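Local coordinates for lectin (Trichosanthes anguina, PDB 4HR6), which binds galactosides through its lectin chain as a nontoxic, three-chain homologue of the type II ribosome-inactivating proteins, at the interface of chains B and A and the interface of chains A and C. Numbering follows the deposited sequence. Chains: chain A, Lectin; chain B, Lectin; chain C, Lectin.

Contact 1: the interface of chains B and A. Residues chain B 3, 5; chain A 9-11, 85, 88-89, 92.
B:Leu5 meets chain A just past the end of a short strand, B 2-4, that pairs with strand A 3-9 of the ribosome-inactivating-protein fold, so the two separate chains run together here as one beta-structure. The pairing is made by the backbone of A:Thr9, whose N gives a hydrogen bond to B:Leu3 O at 2.9 Å, while its carbonyl O takes the N-H of B:Leu5, a nearly straight bond (171° at H).

From that fixed backbone the B:Leu5 side chain reaches to helix A 85-96. CB lies against A:Thr9 O and the amide nitrogen ND2 of A:Asn11, and CG is still beside the A:Thr9 carbonyl. CG lies anti to the carbonyl carbon (chi1 -71°) and CD1 continues anti to CA (chi2 -178°), which carries CD1 out to the helix while CD2 branches towards A:Leu88. CD1 makes the nearer contacts with the helix, 3.6 Å from A:Asp89 CA and 3.9 Å from A:Ile92 CD1, and it also touches the carboxylate oxygen A:Asp89 OD1. CD2 points to A:Leu88 CD2 at 4.1 Å, the two leucine side chains crossing obliquely.

A:Asp89 is itself positioned by its neighbour: A:Asn11 N bonds to A:Asp89 OD1 at 2.8 Å on the syn lone pair, which ties the turn after strand A 3-9 to the helix. On the backbone side of B:Leu5, water 1 bridges the B:Leu5 carbonyl O and A:Asn11 ND2, 2.9 Å from the latter.

Contact 2: the interface of chains A and C. Residues chain A 122, 146, 174, 190, 194; chain C 262-264.
C:Tyr264, the C-terminal residue of the beta-trefoil lectin chain, pushes its ring into chain A between A:Phe122 and A:Ile190, which cover opposite faces. A:Phe122 stacks on one face, ring centroids 4.6 Å apart and planes inclined by 29°, a tilted, offset stack with C:Tyr264 CZ toward the rim of the phenylalanine and A:Phe122 CE1 toward the rim of the tyrosine. On the other face the branch methyl CG2 of A:Ile190 makes a CH-pi contact, 3.7 Å from the ring centroid. CG2 lies anti to the carbonyl carbon, with CG1 in the crowded position between backbone N and carbonyl carbon (chi1 74°), which puts the short branch over the ring.

A:Phe122 has a second aromatic partner. Its CE1 corner stands over the centre of the C:Phe263 ring, 3.8 Å above the plane, with the two rings inclined to each other and not perpendicular. The side chains themselves run across one another at about a right angle. Consecutive aromatic residues of chain C thus meet different parts of one phenylalanine.

At the phenol end of C:Tyr264, both methyls of A:Leu146 meet OH from the opposite direction. In the ring plane, at the edge, lies ND2 of A:Asn194, its amide turned 79° from the ring. Water 2, also in that plane, is 2.7 Å from C:Tyr264 OH and connects it to the A:Tyr174 carbonyl O. The A:Asn194 amide is held from both ends: OD1 accepts A:Phe122 N at 2.9 Å, and ND2 donates to A:Ile190 O. It therefore links the backbones of the two residues that sandwich the tyrosine.

By seating the very end of the lectin chain among helices, a strand end and a loop of chain A, the site helps hold the carbohydrate-binding chain to the ribosome-inactivating-protein-like part.

Contact 1: the interface of chains B and A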
loop_
_atom_site.group_PDB
_atom_site.type_symbol
_atom_site.label_atom_id
_atom_site.label_comp_id
_atom_site.label_asym_id
_atom_site.label_seq_id
_atom_site.Cartn_x
_atom_site.Cartn_y
_atom_site.Cartn_z
ATOM N N LEU B 3 1.536 -10.419 -23.595
ATOM C CA LEU B 3 0.905 -11.416 -22.758
ATOM C C LEU B 3 0.181 -12.385 -23.680
ATOM O O LEU B 3 -0.792 -12.013 -24.340
ATOM C CB LEU B 3 -0.048 -10.740 -21.775
ATOM C CG LEU B 3 -0.487 -11.402 -20.451
ATOM C CD1 LEU B 3 -1.960 -11.734 -20.480
ATOM C CD2 LEU B 3 0.352 -12.609 -20.021
ATOM N N LEU B 5 -1.987 -15.714 -23.843
ATOM C CA LEU B 5 -2.795 -16.505 -22.932
ATOM C C LEU B 5 -2.534 -18.018 -23.005
ATOM O O LEU B 5 -2.730 -18.698 -22.008
ATOM C CB LEU B 5 -4.276 -16.189 -23.091
ATOM C CG LEU B 5 -4.659 -14.808 -22.559
ATOM C CD1 LEU B 5 -6.157 -14.596 -22.711
ATOM C CD2 LEU B 5 -4.240 -14.663 -21.099
ATOM N N THR A 9 -2.307 -11.493 -26.745
ATOM C CA THR A 9 -2.603 -12.559 -27.710
ATOM C C THR A 9 -3.544 -13.603 -27.090
ATOM O O THR A 9 -3.263 -14.162 -26.040
ATOM C CB THR A 9 -1.305 -13.226 -28.164
ATOM O OG1 THR A 9 -0.461 -12.235 -28.754
ATOM C CG2 THR A 9 -1.567 -14.340 -29.192
ATOM N N SER A 10 -4.663 -13.868 -27.748
ATOM C CA SER A 10 -5.619 -14.843 -27.248
ATOM C C SER A 10 -5.127 -16.280 -27.465
ATOM O O SER A 10 -4.100 -16.504 -28.093
ATOM C CB SER A 10 -6.961 -14.663 -27.952
ATOM O OG SER A 10 -6.876 -15.171 -29.263
ATOM N N ASN A 11 -5.883 -17.237 -26.926
ATOM C CA ASN A 11 -5.713 -18.670 -27.227
ATOM C C ASN A 11 -6.004 -19.071 -28.678
ATOM O O ASN A 11 -5.614 -20.146 -29.095
ATOM C CB ASN A 11 -6.579 -19.517 -26.298
ATOM C CG ASN A 11 -5.968 -19.659 -24.918
ATOM O OD1 ASN A 11 -4.958 -20.327 -24.744
ATOM N ND2 ASN A 11 -6.579 -19.033 -23.933
ATOM N N VAL A 85 -9.304 -15.350 -16.595
ATOM C CA VAL A 85 -8.584 -15.811 -17.763
ATOM C C VAL A 85 -9.487 -15.859 -18.994
ATOM O O VAL A 85 -9.116 -15.363 -20.057
ATOM C CB VAL A 85 -7.985 -17.198 -17.514
ATOM C CG1 VAL A 85 -7.277 -17.703 -18.765
ATOM C CG2 VAL A 85 -7.025 -17.141 -16.328
ATOM N N LEU A 88 -10.914 -12.494 -20.253
ATOM C CA LEU A 88 -9.855 -11.770 -20.956
ATOM C C LEU A 88 -9.677 -12.300 -22.369
ATOM O O LEU A 88 -9.561 -11.530 -23.299
ATOM C CB LEU A 88 -8.547 -11.859 -20.183
ATOM C CG LEU A 88 -7.343 -11.093 -20.766
ATOM C CD1 LEU A 88 -7.640 -9.614 -21.021
ATOM C CD2 LEU A 88 -6.158 -11.241 -19.827
ATOM N N ASP A 89 -9.665 -13.625 -22.513
ATOM C CA ASP A 89 -9.523 -14.290 -23.810
ATOM C C ASP A 89 -10.659 -13.851 -24.735
ATOM O O ASP A 89 -10.432 -13.482 -25.879
ATOM C CB ASP A 89 -9.534 -15.810 -23.619
ATOM C CG ASP A 89 -8.963 -16.560 -24.814
ATOM O OD1 ASP A 89 -7.771 -16.421 -25.096
ATOM O OD2 ASP A 89 -9.717 -17.282 -25.477
ATOM N N ILE A 92 -10.122 -10.134 -25.758
ATOM C CA ILE A 92 -9.133 -9.973 -26.796
ATOM C C ILE A 92 -9.769 -10.270 -28.175
ATOM O O ILE A 92 -9.678 -9.449 -29.120
ATOM C CB ILE A 92 -7.902 -10.868 -26.515
ATOM C CG1 ILE A 92 -7.149 -10.343 -25.300
ATOM C CG2 ILE A 92 -6.952 -10.886 -27.706
ATOM C CD1 ILE A 92 -6.062 -11.281 -24.792
HETATM O O HOH W 1 -5.382 -19.533 -21.293
#

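Contact 2: the interface of chains A and C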
loop_
_atom_site.group_PDB
_atom_site.type_symbol
_atom_site.label_atom_id
_atom_site.label_comp_id
_atom_site.label_asym_id
_atom_site.label_seq_id
_atom_site.Cartn_x
_atom_site.Cartn_y
_atom_site.Cartn_z
ATOM N N PHE A 122 -2.875 -5.060 -4.779
ATOM C CA PHE A 122 -4.110 -5.739 -4.392
ATOM C C PHE A 122 -4.902 -6.256 -5.597
ATOM O O PHE A 122 -5.493 -7.353 -5.553
ATOM C CB PHE A 122 -4.983 -4.807 -3.552
ATOM C CG PHE A 122 -6.238 -5.440 -3.069
ATOM C CD1 PHE A 122 -6.208 -6.337 -2.017
ATOM C CD2 PHE A 122 -7.447 -5.164 -3.671
ATOM C CE1 PHE A 122 -7.372 -6.943 -1.566
ATOM C CE2 PHE A 122 -8.614 -5.767 -3.232
ATOM C CZ PHE A 122 -8.577 -6.653 -2.167
ATOM N N LEU A 146 -10.202 1.637 -5.112
ATOM C CA LEU A 146 -8.827 1.872 -5.514
ATOM C C LEU A 146 -8.782 2.486 -6.917
ATOM O O LEU A 146 -8.089 3.471 -7.140
ATOM C CB LEU A 146 -8.032 0.575 -5.506
ATOM C CG LEU A 146 -7.788 -0.094 -4.155
ATOM C CD1 LEU A 146 -7.126 -1.456 -4.374
ATOM C CD2 LEU A 146 -6.923 0.780 -3.274
ATOM N N TYR A 174 -12.349 0.881 0.793
ATOM C CA TYR A 174 -13.074 -0.233 1.352
ATOM C C TYR A 174 -12.195 -1.459 1.434
ATOM O O TYR A 174 -11.326 -1.645 0.598
ATOM C CB TYR A 174 -14.302 -0.536 0.502
ATOM C CG TYR A 174 -15.346 0.515 0.645
ATOM C CD1 TYR A 174 -15.357 1.621 -0.189
ATOM C CD2 TYR A 174 -16.307 0.430 1.645
ATOM C CE1 TYR A 174 -16.314 2.607 -0.061
ATOM C CE2 TYR A 174 -17.270 1.416 1.788
ATOM C CZ TYR A 174 -17.267 2.500 0.932
ATOM O OH TYR A 174 -18.215 3.487 1.065
ATOM N N ILE A 190 -2.068 -0.437 3.249
ATOM C CA ILE A 190 -2.942 -0.435 2.082
ATOM C C ILE A 190 -2.719 0.776 1.168
ATOM O O ILE A 190 -3.340 0.883 0.122
ATOM C CB ILE A 190 -4.422 -0.584 2.452
ATOM C CG1 ILE A 190 -4.995 0.693 3.065
ATOM C CG2 ILE A 190 -4.610 -1.756 3.401
ATOM C CD1 ILE A 190 -6.461 0.552 3.408
ATOM N N ASN A 194 0.796 -1.038 -1.514
ATOM C CA ASN A 194 -0.225 -1.386 -2.488
ATOM C C ASN A 194 -0.032 -0.617 -3.811
ATOM O O ASN A 194 0.050 -1.214 -4.885
ATOM C CB ASN A 194 -1.570 -1.119 -1.840
ATOM C CG ASN A 194 -2.730 -1.678 -2.620
ATOM O OD1 ASN A 194 -2.566 -2.407 -3.595
ATOM N ND2 ASN A 194 -3.923 -1.328 -2.183
ATOM N N LEU C 262 -0.435 -7.887 1.118
ATOM C CA LEU C 262 -1.456 -7.856 2.135
ATOM C C LEU C 262 -2.792 -7.973 1.424
ATOM O O LEU C 262 -3.161 -7.082 0.639
ATOM C CB LEU C 262 -1.409 -6.529 2.901
ATOM C CG LEU C 262 -1.830 -6.457 4.375
ATOM C CD1 LEU C 262 -2.554 -5.145 4.647
ATOM C CD2 LEU C 262 -2.682 -7.612 4.847
ATOM N N PHE C 263 -3.531 -9.047 1.693
ATOM C CA PHE C 263 -4.818 -9.223 1.060
ATOM C C PHE C 263 -5.911 -8.925 2.080
ATOM O O PHE C 263 -6.374 -9.788 2.821
ATOM C CB PHE C 263 -4.940 -10.607 0.412
ATOM C CG PHE C 263 -6.002 -10.688 -0.650
ATOM C CD1 PHE C 263 -5.681 -10.510 -1.988
ATOM C CD2 PHE C 263 -7.326 -10.916 -0.313
ATOM C CE1 PHE C 263 -6.655 -10.578 -2.974
ATOM C CE2 PHE C 263 -8.315 -10.978 -1.297
ATOM C CZ PHE C 263 -7.979 -10.812 -2.630
ATOM N N TYR C 264 -6.302 -7.658 2.093
ATOM C CA TYR C 264 -7.288 -7.134 2.991
ATOM C C TYR C 264 -8.639 -7.143 2.280
ATOM O O TYR C 264 -9.647 -6.769 2.895
ATOM C CB TYR C 264 -6.898 -5.712 3.449
ATOM C CG TYR C 264 -6.865 -4.667 2.322
ATOM C CD1 TYR C 264 -5.735 -4.496 1.526
ATOM C CD2 TYR C 264 -7.961 -3.873 2.062
ATOM C CE1 TYR C 264 -5.714 -3.567 0.486
ATOM C CE2 TYR C 264 -7.951 -2.939 1.025
ATOM C CZ TYR C 264 -6.828 -2.788 0.241
ATOM O OH TYR C 264 -6.823 -1.865 -0.784
HETATM O O HOH W 2 -9.319 -0.965 -1.122
#

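Contact 1 and contact 2 lie about 26 Å apart, measured between the centres of their C-alpha atoms, and share no residue. Chain A is common to both, but offers different elements: strand 3-9, the loop after it and helix 85-96 to chain B in contact 1, and helices 121-132, 141-159 and 189-192, the end of strand 170-174 and loop residue A:Asn194 to chain C in contact 2. Each partner uses a terminal segment, the start of chain B and the end of chain C. Chain A thus touches both other chains; contact 1 probably helps complete the ribosome-inactivating-protein-like fold, while contact 2 helps attach the lectin chain.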